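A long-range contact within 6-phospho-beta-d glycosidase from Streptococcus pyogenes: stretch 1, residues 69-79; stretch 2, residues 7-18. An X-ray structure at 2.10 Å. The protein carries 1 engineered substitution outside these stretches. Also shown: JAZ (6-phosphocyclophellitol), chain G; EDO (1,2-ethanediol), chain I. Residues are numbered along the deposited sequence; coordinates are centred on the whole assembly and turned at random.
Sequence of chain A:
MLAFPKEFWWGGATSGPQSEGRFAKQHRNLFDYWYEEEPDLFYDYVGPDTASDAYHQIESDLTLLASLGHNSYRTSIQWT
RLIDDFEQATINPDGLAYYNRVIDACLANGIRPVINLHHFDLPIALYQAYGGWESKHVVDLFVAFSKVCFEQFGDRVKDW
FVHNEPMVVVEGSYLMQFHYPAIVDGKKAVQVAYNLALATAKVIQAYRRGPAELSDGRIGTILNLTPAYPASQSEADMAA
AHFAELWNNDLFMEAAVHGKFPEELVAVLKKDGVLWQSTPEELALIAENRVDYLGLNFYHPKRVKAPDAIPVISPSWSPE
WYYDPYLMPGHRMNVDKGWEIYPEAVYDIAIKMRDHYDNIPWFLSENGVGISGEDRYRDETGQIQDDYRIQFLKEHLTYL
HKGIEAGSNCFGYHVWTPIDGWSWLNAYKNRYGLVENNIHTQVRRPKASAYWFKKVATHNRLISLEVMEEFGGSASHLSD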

# COMPACT_ATOMS: atom_id res chain seq x y z
N GLY A 69 7.50 20.04 7.77
CA GLY A 69 6.21 20.50 7.25
C GLY A 69 5.11 19.44 7.10
O GLY A 69 4.06 19.73 6.54
N HIS A 70 5.37 18.22 7.52
CA HIS A 70 4.37 17.14 7.34
C HIS A 70 3.19 17.40 8.28
O HIS A 70 3.41 17.69 9.45
CB HIS A 70 5.01 15.77 7.62
CG HIS A 70 6.07 15.39 6.62
ND1 HIS A 70 6.45 14.09 6.39
CD2 HIS A 70 6.81 16.15 5.75
CE1 HIS A 70 7.39 14.05 5.46
NE2 HIS A 70 7.63 15.29 5.07
N ASN A 71 1.97 17.32 7.79
CA ASN A 71 0.78 17.37 8.68
C ASN A 71 0.05 16.05 8.92
O ASN A 71 -0.95 16.00 9.67
CB ASN A 71 -0.20 18.42 8.15
CG ASN A 71 -0.77 18.03 6.81
OD1 ASN A 71 -0.92 16.83 6.49
ND2 ASN A 71 -1.16 19.03 6.03
N SER A 72 0.58 14.97 8.34
CA SER A 72 -0.02 13.67 8.37
C SER A 72 1.10 12.61 8.16
O SER A 72 2.18 12.95 7.68
CB SER A 72 -1.10 13.57 7.33
OG SER A 72 -0.64 13.98 6.07
N TYR A 73 0.88 11.38 8.65
CA TYR A 73 1.86 10.28 8.61
C TYR A 73 1.06 8.98 8.56
O TYR A 73 0.28 8.72 9.46
CB TYR A 73 2.73 10.28 9.86
CG TYR A 73 3.80 9.20 10.02
CD1 TYR A 73 5.03 9.28 9.36
CD2 TYR A 73 3.60 8.10 10.86
CE1 TYR A 73 6.05 8.31 9.59
CE2 TYR A 73 4.58 7.14 11.06
CZ TYR A 73 5.82 7.24 10.42
OH TYR A 73 6.78 6.25 10.66
N ARG A 74 1.30 8.16 7.52
CA ARG A 74 0.69 6.82 7.42
C ARG A 74 1.71 5.74 7.70
O ARG A 74 2.79 5.70 7.11
CB ARG A 74 0.05 6.61 6.05
CG ARG A 74 -0.83 5.35 5.97
CD ARG A 74 -0.20 4.19 5.20
NE ARG A 74 0.01 4.49 3.78
CZ ARG A 74 0.36 3.56 2.86
NH1 ARG A 74 0.54 2.26 3.18
NH2 ARG A 74 0.48 3.90 1.59
N THR A 75 1.39 4.92 8.69
CA THR A 75 2.09 3.68 8.92
C THR A 75 1.08 2.52 9.14
O THR A 75 -0.09 2.65 8.91
CB THR A 75 3.10 3.83 10.09
OG1 THR A 75 4.05 2.74 10.07
CG2 THR A 75 2.41 3.89 11.45
N SER A 76 1.57 1.37 9.55
CA SER A 76 0.70 0.25 9.82
C SER A 76 0.97 -0.29 11.19
O SER A 76 2.06 -0.13 11.75
CB SER A 76 0.83 -0.84 8.74
OG SER A 76 2.05 -1.57 8.86
N ILE A 77 -0.09 -0.88 11.75
CA ILE A 77 -0.01 -1.67 12.99
C ILE A 77 0.16 -3.13 12.54
O ILE A 77 -0.61 -3.63 11.69
CB ILE A 77 -1.29 -1.51 13.86
CG1 ILE A 77 -1.45 -0.08 14.39
CG2 ILE A 77 -1.33 -2.50 15.01
CD1 ILE A 77 -2.78 0.20 15.10
N GLN A 78 1.17 -3.77 13.12
CA GLN A 78 1.47 -5.22 12.91
C GLN A 78 0.67 -6.07 13.82
O GLN A 78 0.85 -5.99 15.00
CB GLN A 78 2.93 -5.53 13.11
CG GLN A 78 3.82 -4.84 12.06
CD GLN A 78 5.24 -5.43 12.01
OE1 GLN A 78 5.44 -6.51 11.50
NE2 GLN A 78 6.20 -4.68 12.52
N TRP A 79 -0.20 -6.90 13.23
CA TRP A 79 -0.86 -7.99 13.89
C TRP A 79 0.13 -8.81 14.75
O TRP A 79 -0.19 -9.21 15.89
CB TRP A 79 -1.46 -8.85 12.76
CG TRP A 79 -2.51 -9.80 13.12
CD1 TRP A 79 -2.91 -10.17 14.37
CD2 TRP A 79 -3.31 -10.57 12.19
NE1 TRP A 79 -3.90 -11.12 14.29
CE2 TRP A 79 -4.18 -11.37 12.96
CE3 TRP A 79 -3.38 -10.64 10.76
CZ2 TRP A 79 -5.08 -12.25 12.38
CZ3 TRP A 79 -4.28 -11.50 10.20
CH2 TRP A 79 -5.12 -12.32 11.01
C2 JAZ G . 7.13 -0.51 -1.21
C3 JAZ G . 5.83 -0.26 -0.41
C4 JAZ G . 4.60 -0.47 -1.30
C5 JAZ G . 4.61 0.43 -2.53
C6 JAZ G . 5.92 0.31 -3.27
C7 JAZ G . 7.14 0.49 -2.36
C8 JAZ G . 8.45 0.51 -3.14
O9 JAZ G . 8.59 -0.76 -3.76
P10 JAZ G . 10.06 -1.34 -4.00
O11 JAZ G . 9.81 -2.68 -4.60
O12 JAZ G . 10.88 -1.23 -2.79
O13 JAZ G . 10.69 -0.43 -4.95
O14 JAZ G . 5.96 -0.94 -3.97
O15 JAZ G . 8.28 -0.25 -0.40
O16 JAZ G . 5.80 -1.20 0.63
O17 JAZ G . 3.42 -0.27 -0.55
C1 EDO I . -3.96 17.11 7.94
O1 EDO I . -4.74 16.85 9.10
C2 EDO I . -4.27 18.50 7.39
O2 EDO I . -5.68 18.58 7.24
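Stretch 2 (7-18) EFWWGGATSGPQ

Neighbouring parallel strands are held together by backbone hydrogen bonds, yet side chains packed beside the ladder add to the contact, and 6-phospho-beta-d glycosidase offers a compact example. Stretch 2 is extended from Trp 9, stays extended through Thr 14 and Ser 15 and turns into a helix at Gly 16. Its strand runs in the same direction as strand 72-76, the two axes crossing at -19° and approaching to 5.1 Å.

Thr 14, the residue with the largest covered area, lies just past the best-formed bridge, that of Arg 74 with Ala 13. Its amide donates to the carbonyl of Arg 74 (Thr 14 N to Arg 74 O, 2.9 Å), while Arg 74 N reaches back to Gly 12 O at 3.2 Å; Arg 74 thus bonds to the residues before and after its bridge partner, as a parallel ladder requires. The methyl of Thr 14 packs against two side chains of strand 72-76, with CG2 3.3 Å from Tyr 73 OH and 3.5 Å from Thr 75 OG1.

Arg 74 covers nearly as much. Its side chain shares a face of the sheet with Ala 13, whose CB lies over one face of the guanidinium, 3.6 Å from Arg 74 NE. A water joins Arg 74 NH1 (2.9 Å) to Thr 14 O (3.0 Å), extending the link beyond the backbone.

Near the start of the contact, where Asn 71 ND2 donates to Phe 8 O at 3.0 Å, Trp 10 is held through its main chain. Asn 71 brackets it: Trp 10 N donates to Asn 71 OD1 and Asn 71 N to Trp 10 O, both at 2.8 Å. Toward the far end, Gly 16 N donates to Ser 76 OG at 2.8 Å. Here a CB on Gly 16 would clash with Gln 78 CG and Ser 76 O, so the close approach depends on glycine.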

# COMPACT_ATOMS: atom_id res chain seq x y z
N GLU A 7 -6.67 22.31 3.85
CA GLU A 7 -6.57 21.12 4.69
C GLU A 7 -6.13 19.83 3.94
O GLU A 7 -6.25 18.74 4.45
CB GLU A 7 -7.85 20.95 5.50
CG GLU A 7 -8.09 22.18 6.39
CD GLU A 7 -9.33 22.05 7.23
OE1 GLU A 7 -10.40 21.66 6.70
OE2 GLU A 7 -9.21 22.34 8.43
N PHE A 8 -5.51 20.04 2.80
CA PHE A 8 -4.84 18.97 2.07
C PHE A 8 -3.82 18.27 2.96
O PHE A 8 -3.02 18.92 3.72
CB PHE A 8 -4.18 19.55 0.83
CG PHE A 8 -3.96 18.56 -0.30
CD1 PHE A 8 -5.03 18.10 -1.08
CD2 PHE A 8 -2.69 18.12 -0.60
CE1 PHE A 8 -4.82 17.26 -2.17
CE2 PHE A 8 -2.46 17.25 -1.66
CZ PHE A 8 -3.53 16.82 -2.44
N TRP A 9 -3.81 16.95 2.87
CA TRP A 9 -2.86 16.16 3.66
C TRP A 9 -1.49 16.16 2.96
O TRP A 9 -1.41 15.87 1.77
CB TRP A 9 -3.31 14.70 3.79
CG TRP A 9 -4.51 14.43 4.55
CD1 TRP A 9 -5.48 15.35 5.02
CD2 TRP A 9 -4.98 13.12 4.91
NE1 TRP A 9 -6.44 14.66 5.72
CE2 TRP A 9 -6.20 13.30 5.64
CE3 TRP A 9 -4.51 11.81 4.68
CZ2 TRP A 9 -6.94 12.21 6.18
CZ3 TRP A 9 -5.24 10.72 5.19
CH2 TRP A 9 -6.48 10.94 5.91
N TRP A 10 -0.43 16.45 3.73
CA TRP A 10 0.89 16.39 3.25
C TRP A 10 1.71 15.58 4.21
O TRP A 10 1.76 15.83 5.43
CB TRP A 10 1.50 17.75 3.13
CG TRP A 10 0.86 18.71 2.21
CD1 TRP A 10 0.19 19.87 2.58
CD2 TRP A 10 1.02 18.78 0.78
NE1 TRP A 10 -0.18 20.54 1.45
CE2 TRP A 10 0.33 19.91 0.34
CE3 TRP A 10 1.57 17.94 -0.18
CZ2 TRP A 10 0.21 20.24 -1.01
CZ3 TRP A 10 1.47 18.28 -1.49
CH2 TRP A 10 0.79 19.41 -1.89
N GLY A 11 2.40 14.59 3.68
CA GLY A 11 3.25 13.76 4.52
C GLY A 11 3.76 12.60 3.71
O GLY A 11 3.83 12.67 2.48
N GLY A 12 4.11 11.53 4.39
CA GLY A 12 4.55 10.37 3.70
C GLY A 12 4.08 9.14 4.40
O GLY A 12 3.49 9.22 5.47
N ALA A 13 4.32 8.04 3.71
CA ALA A 13 3.87 6.74 4.04
C ALA A 13 5.07 5.75 4.24
O ALA A 13 6.07 5.78 3.51
CB ALA A 13 3.00 6.24 2.93
N THR A 14 4.85 4.84 5.20
CA THR A 14 5.69 3.70 5.55
C THR A 14 4.74 2.58 6.05
O THR A 14 3.51 2.68 5.90
CB THR A 14 6.80 4.12 6.54
OG1 THR A 14 7.74 3.08 6.69
CG2 THR A 14 6.26 4.51 7.93
N SER A 15 5.33 1.51 6.58
CA SER A 15 4.60 0.43 7.19
C SER A 15 5.36 -0.05 8.43
O SER A 15 6.55 0.22 8.59
CB SER A 15 4.42 -0.69 6.18
OG SER A 15 5.63 -1.34 5.93
N GLY A 16 4.67 -0.72 9.34
CA GLY A 16 5.31 -1.30 10.55
C GLY A 16 6.51 -2.21 10.18
O GLY A 16 7.62 -2.07 10.73
N PRO A 17 6.30 -3.15 9.26
CA PRO A 17 7.37 -4.09 8.92
C PRO A 17 8.60 -3.42 8.29
O PRO A 17 9.72 -3.88 8.51
CB PRO A 17 6.69 -5.07 7.96
CG PRO A 17 5.24 -4.99 8.28
CD PRO A 17 5.02 -3.54 8.63
N GLN A 18 8.42 -2.36 7.51
CA GLN A 18 9.51 -1.78 6.78
C GLN A 18 10.27 -0.76 7.62
O GLN A 18 11.39 -0.42 7.26
CB GLN A 18 8.99 -1.14 5.53
CG GLN A 18 8.35 -2.14 4.60
CD GLN A 18 7.77 -1.50 3.38
OE1 GLN A 18 6.56 -1.18 3.32
NE2 GLN A 18 8.61 -1.36 2.33
O HOH W 1 4.75 12.00 7.25
O HOH W 2 1.21 0.83 5.56